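Local coordinates for protein BtGH115A (Bacteroides thetaiotaomicron, PDB 5BY3) that acts as a family GH115 4-O-methyl-alpha-glucuronidase with specificity for decorated arabinogalactans, at residues S407-P411 and H489-H494; E460-A464 and C660-G664; E441-L446 and H465-W469. One frame throughout, in Å; residues are numbered along the deposited sequence.

Contact 1: S407-P411 and H489-H494; sequences STMSP and HYRLAH
The ring of Tyr490 takes Pro411 on one face, with CD of Pro411 3.8 Å from the ring centroid and displaced toward the rim beside CD2 and CG. This is a CH-pi contact in which the two side chains cross nearly at right angles. At the edge of the same ring, close to its plane, lies the carbonyl oxygen of Ser407, while those of Thr408 and Met409 approach CD1 obliquely. The His489 ring receives a water in its own plane: the water sits 3.0 Å from His489 NE2 and donates to Ser407 O, so it joins helix and loop where no direct hydrogen bond does. With CG anti to its own carbonyl carbon (chi1 -62°), Tyr490 presents one ring face to Pro411. Replacing Tyr490 with an alanine would probably open a gap beside Pro411 and deprive its CD of the aromatic face it rests on. The eight parallel strands fit the TIM-barrel clan of this family; 407-411 belongs to the loop between strand 388-393, seventh in chain order, and helix 411-423, and helix 476-495 packs against that loop. The side chain of Ser407 is about 8 Å from a bound nickel ion, and its OG bonds to Gln443. Further along the helix, CB of Ala493 presses against CB of Thr408 at 3.4 Å. The Thr408 and His489 side chains cross at about a right angle, CG2 of Thr408 nearest NE2 of His489, while CB of Ser410, the N-cap residue of helix 411-423, lies 4.1 Å from His494 ND1.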
ATOM      1  N   SER A 407      -7.338  -6.189   4.259  1.00 32.29           N
ATOM      2  CA  SER A 407      -6.596  -5.028   3.980  1.00 33.27           C
ATOM      3  C   SER A 407      -7.370  -3.864   4.548  1.00 33.53           C
ATOM      4  O   SER A 407      -8.305  -3.337   3.902  1.00 31.28           O
ATOM      5  CB  SER A 407      -6.474  -4.876   2.452  1.00 39.06           C
ATOM      6  OG  SER A 407      -6.142  -3.524   2.114  1.00 38.20           O
ATOM      7  N   THR A 408      -6.960  -3.435   5.738  1.00 27.44           N
ATOM      8  CA  THR A 408      -7.725  -2.508   6.449  1.00 27.92           C
ATOM      9  C   THR A 408      -7.011  -1.206   6.825  1.00 31.66           C
ATOM     10  O   THR A 408      -7.531  -0.393   7.628  1.00 34.83           O
ATOM     11  CB  THR A 408      -8.361  -3.182   7.687  1.00 29.75           C
ATOM     12  OG1 THR A 408      -7.351  -3.633   8.606  1.00 30.00           O
ATOM     13  CG2 THR A 408      -9.281  -4.316   7.256  1.00 31.15           C
HETATM   14  N   MSE A 409      -5.818  -1.002   6.278  1.00 31.46           N
HETATM   15  CA  MSE A 409      -5.049   0.197   6.597  1.00 31.79           C
HETATM   16  C   MSE A 409      -5.876   1.339   6.082  1.00 32.61           C
HETATM   17  O   MSE A 409      -6.537   1.225   5.048  1.00 35.09           O
HETATM   18  CB  MSE A 409      -3.693   0.189   5.953  1.00 33.53           C
HETATM   19  CG  MSE A 409      -2.788   1.228   6.611  1.00 38.64           C
HETATM   20 SE   MSE A 409      -1.066   1.133   5.658  1.00 41.47          SE
HETATM   21  CE  MSE A 409      -0.527  -0.309   6.931  1.00 35.55           C
ATOM     22  N   SER A 410      -5.915   2.392   6.873  1.00 31.55           N
ATOM     23  CA  SER A 410      -6.717   3.539   6.594  1.00 35.79           C
ATOM     24  C   SER A 410      -6.182   4.311   5.404  1.00 34.92           C
ATOM     25  O   SER A 410      -5.002   4.619   5.352  1.00 34.89           O
ATOM     26  CB  SER A 410      -6.768   4.463   7.804  1.00 38.72           C
ATOM     27  OG  SER A 410      -7.302   5.720   7.411  1.00 44.61           O
ATOM     28  N   PRO A 411      -7.065   4.640   4.459  1.00 32.59           N
ATOM     29  CA  PRO A 411      -6.750   5.541   3.344  1.00 34.28           C
ATOM     30  C   PRO A 411      -6.173   6.840   3.814  1.00 32.92           C
ATOM     31  O   PRO A 411      -5.304   7.377   3.137  1.00 38.29           O
ATOM     32  CB  PRO A 411      -8.128   5.803   2.718  1.00 34.29           C
ATOM     33  CG  PRO A 411      -8.824   4.496   2.946  1.00 34.93           C
ATOM     34  CD  PRO A 411      -8.432   4.112   4.354  1.00 32.88           C
ATOM     35  N   HIS A 489     -15.556   1.292   8.625  1.00 35.48           N
ATOM     36  CA  HIS A 489     -14.710   0.084   8.463  1.00 32.30           C
ATOM     37  C   HIS A 489     -13.257   0.425   8.712  1.00 33.78           C
ATOM     38  O   HIS A 489     -12.605  -0.185   9.589  1.00 36.02           O
ATOM     39  CB  HIS A 489     -14.885  -0.444   7.060  1.00 30.65           C
ATOM     40  CG  HIS A 489     -14.197  -1.736   6.776  1.00 36.24           C
ATOM     41  ND1 HIS A 489     -14.491  -2.907   7.450  1.00 40.71           N
ATOM     42  CD2 HIS A 489     -13.282  -2.068   5.825  1.00 36.95           C
ATOM     43  CE1 HIS A 489     -13.745  -3.891   6.966  1.00 38.90           C
ATOM     44  NE2 HIS A 489     -13.013  -3.413   5.970  1.00 39.93           N
ATOM     45  N   TYR A 490     -12.753   1.427   7.996  1.00 30.85           N
ATOM     46  CA  TYR A 490     -11.341   1.788   8.125  1.00 32.89           C
ATOM     47  C   TYR A 490     -10.982   2.410   9.487  1.00 35.63           C
ATOM     48  O   TYR A 490      -9.868   2.251   9.991  1.00 39.53           O
ATOM     49  CB  TYR A 490     -10.909   2.676   6.974  1.00 32.58           C
ATOM     50  CG  TYR A 490     -11.026   2.009   5.626  1.00 32.33           C
ATOM     51  CD1 TYR A 490     -10.501   0.727   5.408  1.00 35.42           C
ATOM     52  CD2 TYR A 490     -11.635   2.652   4.561  1.00 34.56           C
ATOM     53  CE1 TYR A 490     -10.577   0.112   4.162  1.00 33.19           C
ATOM     54  CE2 TYR A 490     -11.719   2.037   3.296  1.00 34.77           C
ATOM     55  CZ  TYR A 490     -11.183   0.766   3.112  1.00 33.05           C
ATOM     56  OH  TYR A 490     -11.273   0.120   1.877  1.00 39.05           O
ATOM     57  N   ARG A 491     -11.954   3.051  10.102  1.00 33.68           N
ATOM     58  CA  ARG A 491     -11.740   3.757  11.341  1.00 39.67           C
ATOM     59  C   ARG A 491     -11.685   2.770  12.518  1.00 40.03           C
ATOM     60  O   ARG A 491     -10.815   2.883  13.408  1.00 37.67           O
ATOM     61  CB  ARG A 491     -12.827   4.824  11.508  1.00 41.84           C
ATOM     62  CG  ARG A 491     -12.907   5.437  12.879  1.00 42.12           C
ATOM     63  CD  ARG A 491     -14.338   5.857  13.195  1.00 41.39           C
ATOM     64  NE  ARG A 491     -14.382   5.842  14.628  1.00 49.29           N
ATOM     65  CZ  ARG A 491     -15.284   5.238  15.366  1.00 45.96           C
ATOM     66  NH1 ARG A 491     -16.314   4.641  14.823  1.00 41.22           N
ATOM     67  NH2 ARG A 491     -15.145   5.272  16.681  1.00 59.09           N
ATOM     68  N   LEU A 492     -12.570   1.772  12.486  1.00 35.61           N
ATOM     69  CA  LEU A 492     -12.594   0.773  13.527  1.00 32.18           C
ATOM     70  C   LEU A 492     -11.409  -0.221  13.416  1.00 34.00           C
ATOM     71  O   LEU A 492     -10.928  -0.732  14.455  1.00 31.48           O
ATOM     72  CB  LEU A 492     -13.926   0.044  13.513  1.00 30.39           C
ATOM     73  CG  LEU A 492     -15.201   0.790  13.935  1.00 32.67           C
ATOM     74  CD1 LEU A 492     -16.355   0.101  13.251  1.00 33.51           C
ATOM     75  CD2 LEU A 492     -15.465   0.849  15.445  1.00 30.89           C
ATOM     76  N   ALA A 493     -10.968  -0.483  12.174  1.00 31.17           N
ATOM     77  CA  ALA A 493      -9.775  -1.299  11.897  1.00 32.01           C
ATOM     78  C   ALA A 493      -8.493  -0.570  12.337  1.00 34.63           C
ATOM     79  O   ALA A 493      -7.587  -1.210  12.836  1.00 35.78           O
ATOM     80  CB  ALA A 493      -9.693  -1.668  10.448  1.00 30.46           C
ATOM     81  N   HIS A 494      -8.462   0.760  12.222  1.00 34.46           N
ATOM     82  CA  HIS A 494      -7.348   1.598  12.676  1.00 33.85           C
ATOM     83  C   HIS A 494      -7.211   1.449  14.189  1.00 35.20           C
ATOM     84  O   HIS A 494      -6.110   1.369  14.735  1.00 38.72           O
ATOM     85  CB  HIS A 494      -7.647   3.048  12.278  1.00 34.80           C
ATOM     86  CG  HIS A 494      -6.561   4.038  12.579  1.00 36.33           C
ATOM     87  ND1 HIS A 494      -5.481   4.239  11.743  1.00 36.73           N
ATOM     88  CD2 HIS A 494      -6.437   4.956  13.576  1.00 38.92           C
ATOM     89  CE1 HIS A 494      -4.718   5.209  12.235  1.00 35.97           C
ATOM     90  NE2 HIS A 494      -5.281   5.672  13.337  1.00 33.77           N
TER
HETATM   91  O   HOH W   1     -11.222  -3.848   3.577  1.00 32.34           O
HETATM   92  O   HOH W   2      -5.906  -0.789  10.687  1.00 34.79           O

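Contact 2: E460-A464 and C660-G664; sequences EGVTA and CEGLG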
ATOM      1  N   GLU A 460      -8.925  16.804  -4.422  1.00 52.60           N
ATOM      2  CA  GLU A 460     -10.085  16.099  -3.891  1.00 55.14           C
ATOM      3  C   GLU A 460      -9.813  15.666  -2.444  1.00 53.91           C
ATOM      4  O   GLU A 460      -8.669  15.419  -2.017  1.00 47.49           O
ATOM      5  CB  GLU A 460     -10.376  14.834  -4.720  1.00 62.29           C
ATOM      6  CG  GLU A 460     -10.538  15.013  -6.221  1.00 69.56           C
ATOM      7  CD  GLU A 460     -10.131  13.774  -7.048  1.00 82.42           C
ATOM      8  OE1 GLU A 460      -9.829  12.670  -6.488  1.00 74.92           O
ATOM      9  OE2 GLU A 460     -10.102  13.920  -8.298  1.00 79.54           O
ATOM     10  N   GLY A 461     -10.853  15.476  -1.668  1.00 61.73           N
ATOM     11  CA  GLY A 461     -10.603  14.740  -0.428  1.00 66.85           C
ATOM     12  C   GLY A 461      -9.867  13.406  -0.633  1.00 55.71           C
ATOM     13  O   GLY A 461      -9.829  12.830  -1.724  1.00 55.44           O
ATOM     14  N   VAL A 462      -9.271  12.938   0.446  1.00 52.02           N
ATOM     15  CA  VAL A 462      -9.255  11.517   0.798  1.00 43.16           C
ATOM     16  C   VAL A 462     -10.649  10.924   0.612  1.00 36.82           C
ATOM     17  O   VAL A 462     -10.771   9.877   0.030  1.00 40.14           O
ATOM     18  CB  VAL A 462      -8.766  11.370   2.279  1.00 48.07           C
ATOM     19  CG1 VAL A 462      -9.520  10.308   3.103  1.00 45.86           C
ATOM     20  CG2 VAL A 462      -7.276  11.105   2.291  1.00 52.21           C
ATOM     21  N   THR A 463     -11.676  11.614   1.116  1.00 38.08           N
ATOM     22  CA  THR A 463     -13.087  11.208   1.111  1.00 39.74           C
ATOM     23  C   THR A 463     -13.665  11.262  -0.305  1.00 40.44           C
ATOM     24  O   THR A 463     -14.276  10.283  -0.762  1.00 49.95           O
ATOM     25  CB  THR A 463     -13.874  12.074   2.134  1.00 43.17           C
ATOM     26  OG1 THR A 463     -13.370  11.785   3.446  1.00 44.48           O
ATOM     27  CG2 THR A 463     -15.408  11.846   2.110  1.00 38.46           C
ATOM     28  N   ALA A 464     -13.379  12.336  -1.032  1.00 39.75           N
ATOM     29  CA  ALA A 464     -13.811  12.446  -2.422  1.00 43.23           C
ATOM     30  C   ALA A 464     -13.205  11.366  -3.335  1.00 42.60           C
ATOM     31  O   ALA A 464     -13.859  10.931  -4.292  1.00 43.65           O
ATOM     32  CB  ALA A 464     -13.563  13.842  -2.976  1.00 40.17           C
ATOM     33  N   CYS A 660      -5.924  16.159   9.425  1.00 54.53           N
ATOM     34  CA  CYS A 660      -5.583  15.164   8.416  1.00 53.49           C
ATOM     35  C   CYS A 660      -6.877  14.377   8.111  1.00 53.43           C
ATOM     36  O   CYS A 660      -7.391  13.607   8.957  1.00 54.77           O
ATOM     37  CB  CYS A 660      -4.460  14.258   8.923  1.00 56.17           C
ATOM     38  SG  CYS A 660      -3.034  15.141   9.626  1.00 51.59           S
ATOM     39  N   GLU A 661      -7.392  14.576   6.894  1.00 51.09           N
ATOM     40  CA  GLU A 661      -8.830  14.378   6.584  1.00 53.48           C
ATOM     41  C   GLU A 661      -9.633  13.303   7.334  1.00 49.34           C
ATOM     42  O   GLU A 661     -10.504  13.657   8.122  1.00 63.29           O
ATOM     43  CB  GLU A 661      -9.106  14.341   5.080  1.00 51.23           C
ATOM     44  CG  GLU A 661     -10.576  14.518   4.729  1.00 46.89           C
ATOM     45  CD  GLU A 661     -10.781  14.635   3.239  1.00 58.84           C
ATOM     46  OE1 GLU A 661     -10.081  15.458   2.600  1.00 61.08           O
ATOM     47  OE2 GLU A 661     -11.620  13.884   2.693  1.00 63.43           O
ATOM     48  N   GLY A 662      -9.411  12.026   7.114  1.00 39.09           N
ATOM     49  CA  GLY A 662     -10.245  11.103   7.934  1.00 38.54           C
ATOM     50  C   GLY A 662      -9.447  10.338   8.997  1.00 41.58           C
ATOM     51  O   GLY A 662      -9.796   9.202   9.360  1.00 37.87           O
ATOM     52  N   LEU A 663      -8.344  10.942   9.448  1.00 38.51           N
ATOM     53  CA  LEU A 663      -7.344  10.233  10.224  1.00 41.81           C
ATOM     54  C   LEU A 663      -7.677  10.179  11.727  1.00 40.43           C
ATOM     55  O   LEU A 663      -8.300  11.110  12.249  1.00 41.05           O
ATOM     56  CB  LEU A 663      -5.981  10.858   9.955  1.00 39.67           C
ATOM     57  CG  LEU A 663      -4.727  10.217  10.543  1.00 43.39           C
ATOM     58  CD1 LEU A 663      -4.445   8.918   9.841  1.00 45.11           C
ATOM     59  CD2 LEU A 663      -3.562  11.167  10.334  1.00 42.41           C
ATOM     60  N   GLY A 664      -7.270   9.092  12.408  1.00 36.63           N
ATOM     61  CA  GLY A 664      -7.389   8.959  13.888  1.00 29.96           C
ATOM     62  C   GLY A 664      -8.655   8.286  14.410  1.00 34.65           C
ATOM     63  O   GLY A 664      -9.552   7.993  13.647  1.00 34.45           O
TER
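The start of helix 462-473, within the glycosyl hydrolase family 115 range, meets a type I beta turn from the family's C-terminal domain, running from Cys660 to Leu663 and closed by Leu663 N to Cys660 O. Glu661, inside that turn, supplies nearly half of the buried surface. Its chain is extended beyond CG, with CG anti to the backbone N (chi1 -164°), and carries the carboxylate across to the first helical turn. There OE2 of Glu661 accepts the backbone N-H of Thr463 at 2.8 Å, with an angle of 158° at the hydrogen; the donor comes from above the carboxylate plane, 39° out of it. The OG1 of Thr463, placed beside its own backbone N, makes a second, weak bond to the same OE2. The other oxygen, OE1 of Glu661, lies 3.2 Å from CA of Gly461, the N-cap residue. A CB at Gly461 would run into OE2, so glycine allows the carboxylate to come this close. CB of Val462 slides past the glutamate stem, 4.1 Å from CB of Glu661. The meeting lies at the surface. A negative carboxylate at the N-terminal end of a helix, gripping a backbone N-H, would probably be favoured by the helix dipole and so tend to stay ionised.

Contact 3: E441-L446 and H465-W469; sequences EYQIEL and HLKHW
Two helical segments, 441-446 and 465-469, run with their axes 11.5 Å apart at closest and their N-to-C directions 120° from each other, a wide spacing that large side chains fill. CA atoms come nearest at two places, Tyr442 against Trp469 and Leu446 against His465. CG of Tyr442 is anti to the backbone N (chi1 178°), which sends its ring across to the Trp469 indole, with its hydroxyl reaching His465. The tyrosine edge meets the face of the Trp469 indole in a T-shaped stack: CD1 of Tyr442 is 3.3 Å from CD2 of Trp469, and the planes stand at 67°. Farther back, CB of Tyr442 sits over the six-membered ring of the same indole. Leu466 lies over one face of the tyrosine in a CH-pi contact, its CD1 4.0 Å from the ring centroid. The phenol end is fixed by a nearly straight hydrogen bond, OH of Tyr442 to ND1 of His465 at 2.7 Å, reached near the plane of the imidazole. Leu446 lays CD1 over a face of that imidazole, 3.6 Å from its centroid, while the far nitrogen, NE2, bonds to Asp449. The tryptophan is held as well: its NE1 donates to OE1 of Glu445 at 2.8 Å, with the oxygen in the indole plane but the donor well above the carboxylate. Trp132 also donates to that oxygen, and Arg472 forms a salt bridge with OE2, so the buried carboxylate has several partners, which probably keep it charged. Helix 441-452 follows strand 429-433, the last strand of the barrel; Pro411 of helix 411-423 and Tyr490 of helix 476-495 both touch Tyr442, and Leu558 of helix 552-580 packs on Trp469.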
ATOM      1  N   GLU A 441      -7.501  -3.987  -3.103  1.00 37.37           N
ATOM      2  CA  GLU A 441      -7.805  -3.315  -4.344  1.00 38.50           C
ATOM      3  C   GLU A 441      -7.897  -1.791  -4.190  1.00 39.63           C
ATOM      4  O   GLU A 441      -7.329  -1.009  -4.977  1.00 40.10           O
ATOM      5  CB  GLU A 441      -9.126  -3.822  -4.895  1.00 40.18           C
ATOM      6  CG  GLU A 441      -9.156  -5.303  -5.275  1.00 42.01           C
ATOM      7  CD  GLU A 441      -9.763  -6.209  -4.202  1.00 42.04           C
ATOM      8  OE1 GLU A 441      -9.921  -5.792  -3.032  1.00 34.62           O
ATOM      9  OE2 GLU A 441     -10.110  -7.363  -4.555  1.00 44.12           O
ATOM     10  N   TYR A 442      -8.602  -1.358  -3.160  1.00 37.80           N
ATOM     11  CA  TYR A 442      -8.796   0.046  -3.000  1.00 34.49           C
ATOM     12  C   TYR A 442      -7.472   0.765  -2.646  1.00 37.72           C
ATOM     13  O   TYR A 442      -7.087   1.709  -3.372  1.00 41.75           O
ATOM     14  CB  TYR A 442      -9.939   0.394  -2.012  1.00 35.67           C
ATOM     15  CG  TYR A 442     -10.011   1.907  -1.886  1.00 38.25           C
ATOM     16  CD1 TYR A 442     -10.440   2.683  -2.966  1.00 36.00           C
ATOM     17  CD2 TYR A 442      -9.531   2.569  -0.747  1.00 37.31           C
ATOM     18  CE1 TYR A 442     -10.439   4.057  -2.890  1.00 38.51           C
ATOM     19  CE2 TYR A 442      -9.534   3.966  -0.673  1.00 40.62           C
ATOM     20  CZ  TYR A 442      -9.995   4.688  -1.756  1.00 36.37           C
ATOM     21  OH  TYR A 442     -10.016   6.045  -1.737  1.00 42.44           O
ATOM     22  N   GLN A 443      -6.790   0.332  -1.574  1.00 30.84           N
ATOM     23  CA  GLN A 443      -5.519   0.982  -1.139  1.00 34.65           C
ATOM     24  C   GLN A 443      -4.453   1.048  -2.254  1.00 36.38           C
ATOM     25  O   GLN A 443      -3.758   2.062  -2.403  1.00 37.82           O
ATOM     26  CB  GLN A 443      -4.918   0.325   0.106  1.00 33.24           C
ATOM     27  CG  GLN A 443      -5.758   0.447   1.390  1.00 36.66           C
ATOM     28  CD  GLN A 443      -6.753  -0.709   1.624  1.00 34.99           C
ATOM     29  OE1 GLN A 443      -7.074  -1.477   0.704  1.00 41.86           O
ATOM     30  NE2 GLN A 443      -7.254  -0.829   2.856  1.00 32.99           N
ATOM     31  N   ILE A 444      -4.389  -0.022  -3.049  1.00 35.98           N
ATOM     32  CA  ILE A 444      -3.480  -0.158  -4.156  1.00 35.62           C
ATOM     33  C   ILE A 444      -3.790   0.944  -5.164  1.00 37.51           C
ATOM     34  O   ILE A 444      -2.880   1.627  -5.635  1.00 41.10           O
ATOM     35  CB  ILE A 444      -3.583  -1.563  -4.803  1.00 37.17           C
ATOM     36  CG1 ILE A 444      -3.065  -2.643  -3.831  1.00 35.57           C
ATOM     37  CG2 ILE A 444      -2.832  -1.633  -6.145  1.00 37.58           C
ATOM     38  CD1 ILE A 444      -3.434  -4.078  -4.207  1.00 27.96           C
ATOM     39  N   GLU A 445      -5.057   1.136  -5.486  1.00 35.22           N
ATOM     40  CA  GLU A 445      -5.383   2.129  -6.488  1.00 34.80           C
ATOM     41  C   GLU A 445      -5.146   3.546  -5.945  1.00 37.31           C
ATOM     42  O   GLU A 445      -4.683   4.439  -6.674  1.00 42.22           O
ATOM     43  CB  GLU A 445      -6.814   1.963  -6.982  1.00 36.66           C
ATOM     44  CG  GLU A 445      -7.146   2.856  -8.172  1.00 39.52           C
ATOM     45  CD  GLU A 445      -8.510   2.585  -8.763  1.00 43.05           C
ATOM     46  OE1 GLU A 445      -9.018   1.452  -8.638  1.00 43.21           O
ATOM     47  OE2 GLU A 445      -9.074   3.517  -9.377  1.00 46.06           O
ATOM     48  N   LEU A 446      -5.440   3.753  -4.669  1.00 35.98           N
ATOM     49  CA  LEU A 446      -5.109   5.016  -4.036  1.00 35.88           C
ATOM     50  C   LEU A 446      -3.595   5.304  -4.166  1.00 38.38           C
ATOM     51  O   LEU A 446      -3.203   6.333  -4.693  1.00 43.89           O
ATOM     52  CB  LEU A 446      -5.553   5.024  -2.570  1.00 32.79           C
ATOM     53  CG  LEU A 446      -5.296   6.312  -1.751  1.00 34.12           C
ATOM     54  CD1 LEU A 446      -5.947   7.572  -2.376  1.00 33.99           C
ATOM     55  CD2 LEU A 446      -5.759   6.082  -0.311  1.00 31.44           C
ATOM     56  N   HIS A 465     -11.981  10.918  -3.026  1.00 41.29           N
ATOM     57  CA  HIS A 465     -11.354   9.800  -3.747  1.00 35.94           C
ATOM     58  C   HIS A 465     -12.140   8.498  -3.537  1.00 37.18           C
ATOM     59  O   HIS A 465     -12.540   7.867  -4.510  1.00 39.15           O
ATOM     60  CB  HIS A 465      -9.882   9.627  -3.366  1.00 36.34           C
ATOM     61  CG  HIS A 465      -9.140   8.643  -4.239  1.00 40.49           C
ATOM     62  ND1 HIS A 465      -9.078   7.287  -3.958  1.00 35.60           N
ATOM     63  CD2 HIS A 465      -8.449   8.818  -5.399  1.00 35.15           C
ATOM     64  CE1 HIS A 465      -8.379   6.674  -4.902  1.00 33.20           C
ATOM     65  NE2 HIS A 465      -7.977   7.579  -5.780  1.00 34.29           N
ATOM     66  N   LEU A 466     -12.383   8.125  -2.280  1.00 36.23           N
ATOM     67  CA  LEU A 466     -13.168   6.912  -1.948  1.00 38.90           C
ATOM     68  C   LEU A 466     -14.614   6.944  -2.497  1.00 40.69           C
ATOM     69  O   LEU A 466     -15.100   5.953  -3.036  1.00 41.93           O
ATOM     70  CB  LEU A 466     -13.172   6.677  -0.415  1.00 35.85           C
ATOM     71  CG  LEU A 466     -14.028   5.539   0.135  1.00 33.55           C
ATOM     72  CD1 LEU A 466     -13.584   4.186  -0.404  1.00 33.50           C
ATOM     73  CD2 LEU A 466     -14.032   5.560   1.654  1.00 31.14           C
ATOM     74  N   LYS A 467     -15.284   8.094  -2.360  1.00 42.32           N
ATOM     75  CA  LYS A 467     -16.593   8.301  -2.938  1.00 42.66           C
ATOM     76  C   LYS A 467     -16.598   8.045  -4.463  1.00 44.19           C
ATOM     77  O   LYS A 467     -17.410   7.285  -4.957  1.00 48.38           O
ATOM     78  CB  LYS A 467     -17.037   9.721  -2.622  1.00 46.86           C
ATOM     79  CG  LYS A 467     -18.439  10.075  -3.107  1.00 48.61           C
ATOM     80  CD  LYS A 467     -18.775  11.514  -2.733  1.00 47.31           C
ATOM     81  CE  LYS A 467     -19.767  12.109  -3.707  1.00 52.45           C
ATOM     82  NZ  LYS A 467     -21.123  11.644  -3.331  1.00 48.61           N
ATOM     83  N   HIS A 468     -15.676   8.665  -5.191  1.00 43.88           N
ATOM     84  CA  HIS A 468     -15.589   8.537  -6.627  1.00 42.75           C
ATOM     85  C   HIS A 468     -15.338   7.081  -7.005  1.00 45.14           C
ATOM     86  O   HIS A 468     -15.823   6.593  -8.051  1.00 47.80           O
ATOM     87  CB  HIS A 468     -14.485   9.447  -7.156  1.00 44.08           C
ATOM     88  CG  HIS A 468     -14.358   9.437  -8.643  1.00 63.66           C
ATOM     89  ND1 HIS A 468     -13.727   8.416  -9.333  1.00 70.55           N
ATOM     90  CD2 HIS A 468     -14.765  10.328  -9.579  1.00 69.57           C
ATOM     91  CE1 HIS A 468     -13.772   8.668 -10.629  1.00 73.99           C
ATOM     92  NE2 HIS A 468     -14.389   9.826 -10.805  1.00 77.00           N
ATOM     93  N   TRP A 469     -14.612   6.375  -6.136  1.00 41.10           N
ATOM     94  CA  TRP A 469     -14.215   5.006  -6.406  1.00 36.99           C
ATOM     95  C   TRP A 469     -15.414   4.087  -6.242  1.00 37.23           C
ATOM     96  O   TRP A 469     -15.669   3.291  -7.144  1.00 40.80           O
ATOM     97  CB  TRP A 469     -13.045   4.573  -5.499  1.00 34.67           C
ATOM     98  CG  TRP A 469     -12.437   3.214  -5.841  1.00 34.25           C
ATOM     99  CD1 TRP A 469     -11.471   2.958  -6.799  1.00 31.63           C
ATOM    100  CD2 TRP A 469     -12.761   1.928  -5.245  1.00 30.50           C
ATOM    101  NE1 TRP A 469     -11.165   1.617  -6.804  1.00 32.44           N
ATOM    102  CE2 TRP A 469     -11.942   0.962  -5.870  1.00 29.41           C
ATOM    103  CE3 TRP A 469     -13.617   1.521  -4.211  1.00 30.31           C
ATOM    104  CZ2 TRP A 469     -11.960  -0.404  -5.505  1.00 31.00           C
ATOM    105  CZ3 TRP A 469     -13.628   0.162  -3.837  1.00 32.56           C
ATOM    106  CH2 TRP A 469     -12.809  -0.783  -4.482  1.00 31.46           C
TER

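From the N terminus, 407-411 opens contact 1 after the seventh barrel strand, and 441-446 opens contact 3 after the eighth. Next, 460-464 opens contact 2, before 465-469 closes contact 3 and 489-494 closes contact 1. Contact 3 is therefore nested within the loop of contact 1, whereas contact 2, closed only at 660-664, crosses both and brings the C-terminal domain back to the barrel helices. Contacts 2 and 3 share helix 462-473. Gln443 NE2 probably bonds to Ser407 O, linking contacts 3 and 1, while His494 packs on Gly664, bringing contact 1 against contact 2.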